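Local coordinates for putative metal binding protein (Coccidioides immitis, PDB 3CVG) that is of uncertain function but, as a member of the periplasmic binding protein superfamily, probably binds a metal or other small solute between two lobes, at residues A[97-102]-A[236-241]; A[105-110]-A[200-205]; A[146-151]-A[181-186]. One frame throughout, in Å; residues are numbered along the deposited sequence.

Contact 1: residues A[97-102]-A[236-241]; sequences SPSYYA and PAHLLV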
loop_
_atom_site.group_PDB
_atom_site.type_symbol
_atom_site.label_atom_id
_atom_site.label_comp_id
_atom_site.label_asym_id
_atom_site.label_seq_id
_atom_site.Cartn_x
_atom_site.Cartn_y
_atom_site.Cartn_z
ATOM N N SER A 97 18.791 -10.409 -7.295
ATOM C CA SER A 97 19.112 -10.146 -5.902
ATOM C C SER A 97 20.028 -8.929 -5.946
ATOM O O SER A 97 20.919 -8.853 -6.788
ATOM C CB SER A 97 19.853 -11.333 -5.286
ATOM O OG SER A 97 20.139 -11.107 -3.916
ATOM N N PRO A 98 19.821 -7.955 -5.051
ATOM C CA PRO A 98 18.795 -7.912 -4.006
ATOM C C PRO A 98 17.628 -7.036 -4.433
ATOM O O PRO A 98 17.616 -6.496 -5.547
ATOM C CB PRO A 98 19.545 -7.295 -2.842
ATOM C CG PRO A 98 20.321 -6.208 -3.548
ATOM C CD PRO A 98 20.843 -6.916 -4.809
ATOM N N SER A 99 16.647 -6.904 -3.544
ATOM C CA SER A 99 15.492 -6.055 -3.810
ATOM C C SER A 99 15.969 -4.659 -3.436
ATOM O O SER A 99 17.014 -4.519 -2.794
ATOM C CB SER A 99 14.311 -6.445 -2.922
ATOM O OG SER A 99 14.568 -6.142 -1.566
ATOM N N TYR A 100 15.214 -3.638 -3.828
ATOM C CA TYR A 100 15.583 -2.254 -3.532
ATOM C C TYR A 100 14.482 -1.556 -2.734
ATOM O O TYR A 100 13.346 -1.460 -3.198
ATOM C CB TYR A 100 15.823 -1.492 -4.838
ATOM C CG TYR A 100 16.895 -2.099 -5.716
ATOM C CD1 TYR A 100 18.245 -1.835 -5.488
ATOM C CD2 TYR A 100 16.560 -2.959 -6.759
ATOM C CE1 TYR A 100 19.237 -2.416 -6.278
ATOM C CE2 TYR A 100 17.542 -3.546 -7.553
ATOM C CZ TYR A 100 18.876 -3.269 -7.307
ATOM O OH TYR A 100 19.852 -3.850 -8.081
ATOM N N TYR A 101 14.819 -1.078 -1.537
ATOM C CA TYR A 101 13.847 -0.379 -0.698
ATOM C C TYR A 101 13.566 0.945 -1.403
ATOM O O TYR A 101 14.461 1.775 -1.533
ATOM C CB TYR A 101 14.433 -0.111 0.695
ATOM C CG TYR A 101 13.412 -0.078 1.822
ATOM C CD1 TYR A 101 12.146 0.495 1.640
ATOM C CD2 TYR A 101 13.722 -0.593 3.082
ATOM C CE1 TYR A 101 11.214 0.544 2.691
ATOM C CE2 TYR A 101 12.804 -0.544 4.133
ATOM C CZ TYR A 101 11.552 0.026 3.932
ATOM O OH TYR A 101 10.636 0.058 4.968
ATOM N N ALA A 102 12.327 1.141 -1.848
ATOM C CA ALA A 102 11.943 2.352 -2.583
ATOM C C ALA A 102 11.351 3.481 -1.740
ATOM O O ALA A 102 11.802 4.626 -1.814
ATOM C CB ALA A 102 10.965 1.983 -3.694
ATOM N N PRO A 236 5.998 -0.923 3.664
ATOM C CA PRO A 236 7.199 -0.759 2.841
ATOM C C PRO A 236 7.021 -1.181 1.390
ATOM O O PRO A 236 6.354 -2.173 1.087
ATOM C CB PRO A 236 8.234 -1.610 3.575
ATOM C CG PRO A 236 7.400 -2.724 4.139
ATOM C CD PRO A 236 6.184 -1.982 4.670
ATOM N N ALA A 237 7.637 -0.414 0.497
ATOM C CA ALA A 237 7.582 -0.683 -0.930
ATOM C C ALA A 237 8.992 -0.955 -1.422
ATOM O O ALA A 237 9.914 -0.194 -1.121
ATOM C CB ALA A 237 6.990 0.518 -1.670
ATOM N N HIS A 238 9.159 -2.054 -2.154
ATOM C CA HIS A 238 10.453 -2.438 -2.703
ATOM C C HIS A 238 10.347 -2.600 -4.215
ATOM O O HIS A 238 9.270 -2.900 -4.747
ATOM C CB HIS A 238 10.938 -3.773 -2.114
ATOM C CG HIS A 238 11.498 -3.671 -0.733
ATOM N ND1 HIS A 238 10.703 -3.545 0.388
ATOM C CD2 HIS A 238 12.777 -3.688 -0.287
ATOM C CE1 HIS A 238 11.472 -3.490 1.464
ATOM N NE2 HIS A 238 12.733 -3.573 1.080
ATOM N N LEU A 239 11.468 -2.396 -4.909
ATOM C CA LEU A 239 11.502 -2.564 -6.355
ATOM C C LEU A 239 12.165 -3.901 -6.655
ATOM O O LEU A 239 13.144 -4.275 -6.005
ATOM C CB LEU A 239 12.314 -1.456 -7.027
ATOM C CG LEU A 239 12.405 -1.602 -8.550
ATOM C CD1 LEU A 239 11.080 -1.203 -9.169
ATOM C CD2 LEU A 239 13.514 -0.726 -9.103
ATOM N N LEU A 240 11.625 -4.622 -7.630
ATOM C CA LEU A 240 12.185 -5.908 -8.020
ATOM C C LEU A 240 12.658 -5.825 -9.461
ATOM O O LEU A 240 11.929 -5.352 -10.330
ATOM C CB LEU A 240 11.140 -7.021 -7.896
ATOM C CG LEU A 240 10.656 -7.405 -6.492
ATOM C CD1 LEU A 240 9.561 -8.464 -6.598
ATOM C CD2 LEU A 240 11.827 -7.928 -5.669
ATOM N N VAL A 241 13.889 -6.257 -9.703
ATOM C CA VAL A 241 14.445 -6.260 -11.048
ATOM C C VAL A 241 14.292 -7.674 -11.589
ATOM O O VAL A 241 14.831 -8.628 -11.025
ATOM C CB VAL A 241 15.937 -5.861 -11.042
ATOM C CG1 VAL A 241 16.551 -6.092 -12.417
ATOM C CG2 VAL A 241 16.073 -4.396 -10.645
#
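Three backbone hydrogen bonds join the antiparallel strands. Tyr100 and Leu239 form a hydrogen-bonded pair in which each amide meets the other's carbonyl: Leu239 N gives the shorter bond to Tyr100 O, 2.7 Å, and Tyr100 N reaches Leu239 O at 3.1 Å. Both donors lie in the plane of the accepting carbonyl. Farther along, Ala102 N binds Ala237 O at 2.9 Å, so that the non-hydrogen-bonded pair Tyr101 and His238 is held between bonded neighbours. Tyr100 O also receives a CA-H...O contact from His238 CA, at 3.1 Å.

Beyond the backbone, the chief side-chain interaction is the offset stack of the Tyr101 and His238 rings, whose centroids are 4.4 Å apart and whose planes are inclined by 28°. His238 CG stands beside its own backbone N (chi1 -78°), which carries the imidazole across toward the neighbouring strand and puts CE1 over the centre of the phenol ring. Ser99 OG comes obliquely to His238 CD2, 3.3 Å away, while the far end of the phenol passes obliquely over Pro236, with Tyr101 OH 3.2 Å from Pro236 CB.

On the opposite face Tyr100 and Leu239 pack CB to CB, and the phenol of Tyr100 meets Val241 with its edge, Tyr100 CE2 lying 3.5 Å from Val241 CG2. Helix 248-259 packs on this face through Ala255, and its Lys252 bonds Tyr100 OH; helix 83-91 meets His238 and Leu240.

The strands are thus fixed by paired peptide dipoles at their centre, with a tyrosine-histidine stack flanked by Ser99 on one face and, on the other, Leu239 and Val241 against a phenol whose tip is polar. Helices packed on a central sheet are the build of the alpha/beta lobes of periplasmic binding proteins.

Contact 2: residues A[105-110]-A[200-205]; sequences DHFMLI and YTITDY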
loop_
_atom_site.group_PDB
_atom_site.type_symbol
_atom_site.label_atom_id
_atom_site.label_comp_id
_atom_site.label_asym_id
_atom_site.label_seq_id
_atom_site.Cartn_x
_atom_site.Cartn_y
_atom_site.Cartn_z
ATOM N N ASP A 105 5.100 3.589 2.828
ATOM C CA ASP A 105 3.708 4.013 2.841
ATOM C C ASP A 105 3.192 3.687 4.241
ATOM O O ASP A 105 3.887 3.032 5.021
ATOM C CB ASP A 105 2.925 3.256 1.763
ATOM C CG ASP A 105 1.452 3.647 1.717
ATOM O OD1 ASP A 105 1.113 4.781 2.117
ATOM O OD2 ASP A 105 0.637 2.819 1.259
ATOM N N HIS A 106 1.990 4.140 4.576
ATOM C CA HIS A 106 1.467 3.881 5.910
ATOM C C HIS A 106 -0.017 3.525 5.919
ATOM O O HIS A 106 -0.815 4.126 5.203
ATOM C CB HIS A 106 1.705 5.098 6.811
ATOM C CG HIS A 106 3.113 5.614 6.768
ATOM N ND1 HIS A 106 3.559 6.483 5.794
ATOM C CD2 HIS A 106 4.193 5.327 7.539
ATOM C CE1 HIS A 106 4.849 6.708 5.964
ATOM N NE2 HIS A 106 5.258 6.019 7.014
ATOM N N PHE A 107 -0.369 2.527 6.724
ATOM C CA PHE A 107 -1.761 2.106 6.869
ATOM C C PHE A 107 -2.314 2.860 8.085
ATOM O O PHE A 107 -1.549 3.398 8.892
ATOM C CB PHE A 107 -1.846 0.595 7.154
ATOM C CG PHE A 107 -1.554 -0.286 5.957
ATOM C CD1 PHE A 107 -2.434 -0.341 4.882
ATOM C CD2 PHE A 107 -0.413 -1.091 5.931
ATOM C CE1 PHE A 107 -2.190 -1.192 3.794
ATOM C CE2 PHE A 107 -0.158 -1.942 4.850
ATOM C CZ PHE A 107 -1.051 -1.992 3.779
HETATM N N MSE A 108 -3.635 2.915 8.210
HETATM C CA MSE A 108 -4.253 3.550 9.366
HETATM C C MSE A 108 -5.582 2.885 9.710
HETATM O O MSE A 108 -6.283 2.374 8.827
HETATM C CB MSE A 108 -4.458 5.066 9.156
HETATM C CG MSE A 108 -4.717 5.546 7.728
HETATM SE SE MSE A 108 -4.727 7.530 7.602
HETATM C CE MSE A 108 -6.509 7.890 8.254
ATOM N N LEU A 109 -5.893 2.848 11.003
ATOM C CA LEU A 109 -7.159 2.294 11.469
ATOM C C LEU A 109 -8.023 3.508 11.764
ATOM O O LEU A 109 -7.645 4.367 12.565
ATOM C CB LEU A 109 -6.974 1.482 12.749
ATOM C CG LEU A 109 -8.278 0.968 13.363
ATOM C CD1 LEU A 109 -8.944 -0.038 12.409
ATOM C CD2 LEU A 109 -7.986 0.335 14.715
ATOM N N ILE A 110 -9.161 3.601 11.092
ATOM C CA ILE A 110 -10.055 4.725 11.305
ATOM C C ILE A 110 -11.430 4.183 11.697
ATOM O O ILE A 110 -11.745 3.020 11.437
ATOM C CB ILE A 110 -10.139 5.602 10.032
ATOM C CG1 ILE A 110 -10.830 4.843 8.894
ATOM C CG2 ILE A 110 -8.733 5.994 9.580
ATOM C CD1 ILE A 110 -12.342 4.997 8.882
ATOM N N TYR A 200 -15.411 0.728 11.381
ATOM C CA TYR A 200 -13.971 0.867 11.497
ATOM C C TYR A 200 -13.404 0.173 10.266
ATOM O O TYR A 200 -14.055 -0.705 9.688
ATOM C CB TYR A 200 -13.450 0.150 12.738
ATOM C CG TYR A 200 -13.894 0.757 14.051
ATOM C CD1 TYR A 200 -13.032 1.563 14.799
ATOM C CD2 TYR A 200 -15.162 0.490 14.567
ATOM C CE1 TYR A 200 -13.423 2.086 16.037
ATOM C CE2 TYR A 200 -15.562 1.004 15.803
ATOM C CZ TYR A 200 -14.687 1.801 16.536
ATOM O OH TYR A 200 -15.079 2.292 17.766
ATOM N N THR A 201 -12.210 0.577 9.852
ATOM C CA THR A 201 -11.576 -0.055 8.712
ATOM C C THR A 201 -10.105 0.314 8.638
ATOM O O THR A 201 -9.688 1.350 9.157
ATOM C CB THR A 201 -12.237 0.367 7.380
ATOM O OG1 THR A 201 -11.773 -0.490 6.336
ATOM C CG2 THR A 201 -11.866 1.813 7.021
ATOM N N ILE A 202 -9.322 -0.558 8.015
ATOM C CA ILE A 202 -7.909 -0.282 7.810
ATOM C C ILE A 202 -7.892 0.302 6.409
ATOM O O ILE A 202 -8.507 -0.252 5.494
ATOM C CB ILE A 202 -7.053 -1.563 7.862
ATOM C CG1 ILE A 202 -6.908 -2.029 9.318
ATOM C CG2 ILE A 202 -5.695 -1.318 7.223
ATOM C CD1 ILE A 202 -6.085 -1.103 10.209
ATOM N N THR A 203 -7.226 1.442 6.264
ATOM C CA THR A 203 -7.115 2.132 4.989
ATOM C C THR A 203 -5.670 2.639 4.907
ATOM O O THR A 203 -4.841 2.284 5.747
ATOM C CB THR A 203 -8.131 3.323 4.912
ATOM O OG1 THR A 203 -8.067 3.943 3.622
ATOM C CG2 THR A 203 -7.830 4.369 5.981
ATOM N N ASP A 204 -5.354 3.449 3.905
ATOM C CA ASP A 204 -3.988 3.955 3.808
ATOM C C ASP A 204 -3.983 5.476 3.759
ATOM O O ASP A 204 -4.992 6.099 3.418
ATOM C CB ASP A 204 -3.272 3.377 2.581
ATOM C CG ASP A 204 -3.953 3.734 1.283
ATOM O OD1 ASP A 204 -4.980 3.107 0.941
ATOM O OD2 ASP A 204 -3.468 4.653 0.599
ATOM N N TYR A 205 -2.842 6.065 4.101
ATOM C CA TYR A 205 -2.706 7.513 4.129
ATOM C C TYR A 205 -3.129 8.214 2.844
ATOM O O TYR A 205 -3.856 9.206 2.896
ATOM C CB TYR A 205 -1.261 7.898 4.472
ATOM C CG TYR A 205 -1.083 9.366 4.810
ATOM C CD1 TYR A 205 -1.954 10.010 5.692
ATOM C CD2 TYR A 205 -0.022 10.103 4.274
ATOM C CE1 TYR A 205 -1.773 11.353 6.033
ATOM C CE2 TYR A 205 0.173 11.441 4.611
ATOM C CZ TYR A 205 -0.704 12.060 5.485
ATOM O OH TYR A 205 -0.529 13.381 5.801
HETATM O O HOH W 1 -1.182 5.442 0.593
#
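Asp204 ends strand 200-204 and is the N-cap of helix 205-208, where its carboxylate caps a backbone N and bonds Thr207. The carboxylate of Asp105 comes near it, steeply turned, with Asp105 OD2 4.5 Å from Asp204 OD2. A water donates to both, to Asp105 OD1 at 2.8 Å and to Asp204 OD2 at a short 2.4 Å. Asp105 OD2 is taken by Asn235, and OD1 weakly by His106 N.

Four bonds pair this strand with strand 100-111, antiparallel, in a lobe of the periplasmic binding protein type. Ile110 and Thr201 exchange a reciprocal pair, Ile110 N to Thr201 O being almost straight (173°, 3.0 Å). Selenomethionine Met108 does the same with Thr203, unequally: Thr203 N approaches nearly along the C=O axis of Met108, 2.9 Å from its O, whereas Met108 N, 2.8 Å from Thr203 O, sits 35° out of the carbonyl plane. A fifth bond, Tyr205 N to His106 O at 3.0 Å, comes from the helix. Thr201 OG1 bonds Leu148 O, and Tyr200 OH bonds Asn115.

On one face, where helices 125-138 and 155-166 lie, Ile202 CD1 packs against Leu109 CB; on the other, selenium meets the edge of the Tyr205 ring. With water, Asn235 and a helix N-terminus supplying donors, both aspartates can probably remain charged despite their proximity.

Contact 3: residues A[146-151]-A[181-186]; sequences RFLSRY and HQYITF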
loop_
_atom_site.group_PDB
_atom_site.type_symbol
_atom_site.label_atom_id
_atom_site.label_comp_id
_atom_site.label_asym_id
_atom_site.label_seq_id
_atom_site.Cartn_x
_atom_site.Cartn_y
_atom_site.Cartn_z
ATOM N N ARG A 146 -18.720 -2.592 13.694
ATOM C CA ARG A 146 -18.542 -3.345 12.454
ATOM C C ARG A 146 -17.188 -2.965 11.833
ATOM O O ARG A 146 -16.697 -1.850 12.031
ATOM C CB ARG A 146 -19.697 -3.059 11.480
ATOM C CG ARG A 146 -21.057 -3.615 11.964
ATOM C CD ARG A 146 -22.207 -3.151 11.083
ATOM N NE ARG A 146 -22.039 -3.552 9.686
ATOM C CZ ARG A 146 -22.216 -4.791 9.236
ATOM N NH1 ARG A 146 -22.569 -5.762 10.071
ATOM N NH2 ARG A 146 -22.057 -5.054 7.948
ATOM N N PHE A 147 -16.579 -3.902 11.110
ATOM C CA PHE A 147 -15.281 -3.673 10.475
ATOM C C PHE A 147 -15.388 -3.933 8.976
ATOM O O PHE A 147 -15.805 -5.023 8.572
ATOM C CB PHE A 147 -14.230 -4.618 11.066
ATOM C CG PHE A 147 -12.866 -4.431 10.484
ATOM C CD1 PHE A 147 -11.992 -3.494 11.023
ATOM C CD2 PHE A 147 -12.470 -5.153 9.362
ATOM C CE1 PHE A 147 -10.743 -3.282 10.455
ATOM C CE2 PHE A 147 -11.217 -4.940 8.790
ATOM C CZ PHE A 147 -10.360 -4.003 9.344
ATOM N N LEU A 148 -14.995 -2.950 8.164
ATOM C CA LEU A 148 -15.067 -3.083 6.707
ATOM C C LEU A 148 -13.794 -3.642 6.076
ATOM O O LEU A 148 -12.702 -3.077 6.210
ATOM C CB LEU A 148 -15.408 -1.733 6.050
ATOM C CG LEU A 148 -15.824 -1.734 4.565
ATOM C CD1 LEU A 148 -16.708 -0.529 4.296
ATOM C CD2 LEU A 148 -14.606 -1.721 3.620
ATOM N N SER A 149 -13.950 -4.760 5.380
ATOM C CA SER A 149 -12.843 -5.414 4.697
ATOM C C SER A 149 -13.063 -5.366 3.188
ATOM O O SER A 149 -14.150 -5.682 2.695
ATOM C CB SER A 149 -12.719 -6.872 5.163
ATOM O OG SER A 149 -11.880 -7.630 4.303
ATOM N N ARG A 150 -12.036 -4.959 2.450
ATOM C CA ARG A 150 -12.136 -4.920 0.997
ATOM C C ARG A 150 -12.182 -6.345 0.423
ATOM O O ARG A 150 -12.583 -6.540 -0.729
ATOM C CB ARG A 150 -10.985 -4.106 0.412
ATOM C CG ARG A 150 -11.206 -2.597 0.583
ATOM C CD ARG A 150 -9.974 -1.794 0.204
ATOM N NE ARG A 150 -9.501 -2.135 -1.131
ATOM C CZ ARG A 150 -8.240 -2.007 -1.525
ATOM N NH1 ARG A 150 -7.326 -1.540 -0.684
ATOM N NH2 ARG A 150 -7.889 -2.366 -2.754
ATOM N N TYR A 151 -11.757 -7.324 1.227
ATOM C CA TYR A 151 -11.826 -8.754 0.865
ATOM C C TYR A 151 -11.467 -8.985 -0.602
ATOM O O TYR A 151 -12.185 -9.690 -1.328
ATOM C CB TYR A 151 -13.270 -9.237 1.127
ATOM C CG TYR A 151 -13.404 -10.663 1.632
ATOM C CD1 TYR A 151 -12.886 -11.032 2.867
ATOM C CD2 TYR A 151 -14.064 -11.636 0.878
ATOM C CE1 TYR A 151 -13.013 -12.331 3.344
ATOM C CE2 TYR A 151 -14.203 -12.932 1.347
ATOM C CZ TYR A 151 -13.678 -13.273 2.578
ATOM O OH TYR A 151 -13.847 -14.546 3.063
ATOM N N HIS A 181 -17.614 -6.927 7.672
ATOM C CA HIS A 181 -18.255 -6.436 6.463
ATOM C C HIS A 181 -17.413 -6.415 5.195
ATOM O O HIS A 181 -16.437 -5.665 5.084
ATOM C CB HIS A 181 -18.793 -5.026 6.742
ATOM C CG HIS A 181 -19.493 -4.395 5.575
ATOM N ND1 HIS A 181 -19.611 -3.027 5.435
ATOM C CD2 HIS A 181 -20.100 -4.937 4.498
ATOM C CE1 HIS A 181 -20.258 -2.758 4.313
ATOM N NE2 HIS A 181 -20.566 -3.899 3.725
ATOM N N GLN A 182 -17.826 -7.240 4.239
ATOM C CA GLN A 182 -17.164 -7.352 2.952
ATOM C C GLN A 182 -17.723 -6.319 1.991
ATOM O O GLN A 182 -18.880 -6.409 1.581
ATOM C CB GLN A 182 -17.382 -8.750 2.361
ATOM C CG GLN A 182 -16.672 -9.874 3.106
ATOM C CD GLN A 182 -16.961 -11.245 2.499
ATOM O OE1 GLN A 182 -17.210 -11.373 1.296
ATOM N NE2 GLN A 182 -16.907 -12.274 3.327
ATOM N N TYR A 183 -16.905 -5.339 1.632
ATOM C CA TYR A 183 -17.316 -4.305 0.682
ATOM C C TYR A 183 -16.173 -4.307 -0.336
ATOM O O TYR A 183 -15.153 -3.633 -0.152
ATOM C CB TYR A 183 -17.418 -2.956 1.390
ATOM C CG TYR A 183 -17.980 -1.855 0.521
ATOM C CD1 TYR A 183 -19.346 -1.803 0.209
ATOM C CD2 TYR A 183 -17.146 -0.875 -0.014
ATOM C CE1 TYR A 183 -19.863 -0.789 -0.622
ATOM C CE2 TYR A 183 -17.652 0.137 -0.842
ATOM C CZ TYR A 183 -19.005 0.172 -1.139
ATOM O OH TYR A 183 -19.495 1.173 -1.953
ATOM N N ILE A 184 -16.358 -5.081 -1.399
ATOM C CA ILE A 184 -15.332 -5.279 -2.410
ATOM C C ILE A 184 -15.236 -4.203 -3.473
ATOM O O ILE A 184 -15.897 -4.274 -4.512
ATOM C CB ILE A 184 -15.532 -6.662 -3.066
ATOM C CG1 ILE A 184 -15.791 -7.702 -1.963
ATOM C CG2 ILE A 184 -14.300 -7.041 -3.880
ATOM C CD1 ILE A 184 -16.294 -9.053 -2.460
ATOM N N THR A 185 -14.389 -3.214 -3.206
ATOM C CA THR A 185 -14.183 -2.093 -4.122
ATOM C C THR A 185 -12.760 -1.550 -3.982
ATOM O O THR A 185 -11.973 -2.058 -3.185
ATOM C CB THR A 185 -15.132 -0.926 -3.795
ATOM O OG1 THR A 185 -14.845 -0.453 -2.471
ATOM C CG2 THR A 185 -16.588 -1.364 -3.873
ATOM N N PHE A 186 -12.456 -0.502 -4.747
ATOM C CA PHE A 186 -11.148 0.155 -4.700
ATOM C C PHE A 186 -11.066 0.943 -3.393
ATOM O O PHE A 186 -12.087 1.173 -2.746
ATOM C CB PHE A 186 -10.990 1.128 -5.873
ATOM C CG PHE A 186 -11.360 0.545 -7.202
ATOM C CD1 PHE A 186 -10.741 -0.611 -7.670
ATOM C CD2 PHE A 186 -12.321 1.168 -7.998
ATOM C CE1 PHE A 186 -11.075 -1.142 -8.919
ATOM C CE2 PHE A 186 -12.665 0.650 -9.248
ATOM C CZ PHE A 186 -12.040 -0.509 -9.710
#
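The compact part of this contact is a short parallel pairing in which strand 147-149 runs beside strand 180-182. His181 is gripped through both backbone groups: His181 N reaches Phe147 O at 2.8 Å, and its O accepts Ser149 N at 2.7 Å along a nearly straight bond (172°). Tyr183 N continues the register to Ser149 O at 3.0 Å. Leu148 runs alongside the imidazole of His181, both directed from the same face, and its branched end presses on Tyr183, Leu148 CG to Tyr183 CB 3.8 Å. Arg146 NH2 lies obliquely by the root of the imidazole, 3.5 Å from His181 CB. Glu199 ties the two together, forming a salt bridge with Arg146 and a hydrogen bond with His181 ND1. On the other face, Ser149 OG bonds Glu160 of helix 155-166.

At the periphery one contact is still tight. Tyr151 adopts left-handed backbone angles and turns its ring under Gln182. The amide lies nearly parallel to the ring, 17° between planes, with Gln182 CD 3.3 Å above the Tyr151 ring toward the rim and CG making a CH-pi contact with the face; Tyr176 holds the NE2 end. The loose side is at Ile184 and Phe186, both exposed: Ile184 merely sets CG1 and CG2 against Arg150 O. One side-chain hydrogen bond crosses here, rather long: Arg150, bent at chi3, directs NE to Thr185 O at 3.2 Å, while NH2 makes a salt bridge with Asp152.

This is the neighbouring-strand pairing of a beta-alpha-beta unit with helix 155-166 between the strands. Backbone bonds, with the Arg146-Glu199 salt bridge, hold its base. At the strand ends the Arg150 side chain lies about 3 Å from the modelled calcium ion, an unusual neighbour for a cation, so no liganding role can be read from it.

Strand 100-111 runs through contacts 1 and 2, whose centres are about 23 Å apart; strands 100-111 and 234-241 together are consistent with a hinge between two lobes. Contact 3 is nested in the chain loop closed by contact 2, itself nested in that of contact 1. Contacts 2 and 3, centres about 13 Å apart, join directly, Tyr200 O lying 2.9 Å from Leu148 N. Contacts 1 and 3 lie on opposite sides of the chain's centre, centres about 29 Å and nearest atoms about 14 Å apart. By nearest side-chain atoms, calcium is about 3 Å from Arg150, too like-charged to suggest a ligand, about 5 Å from Phe107 and about 11 Å from Ala237.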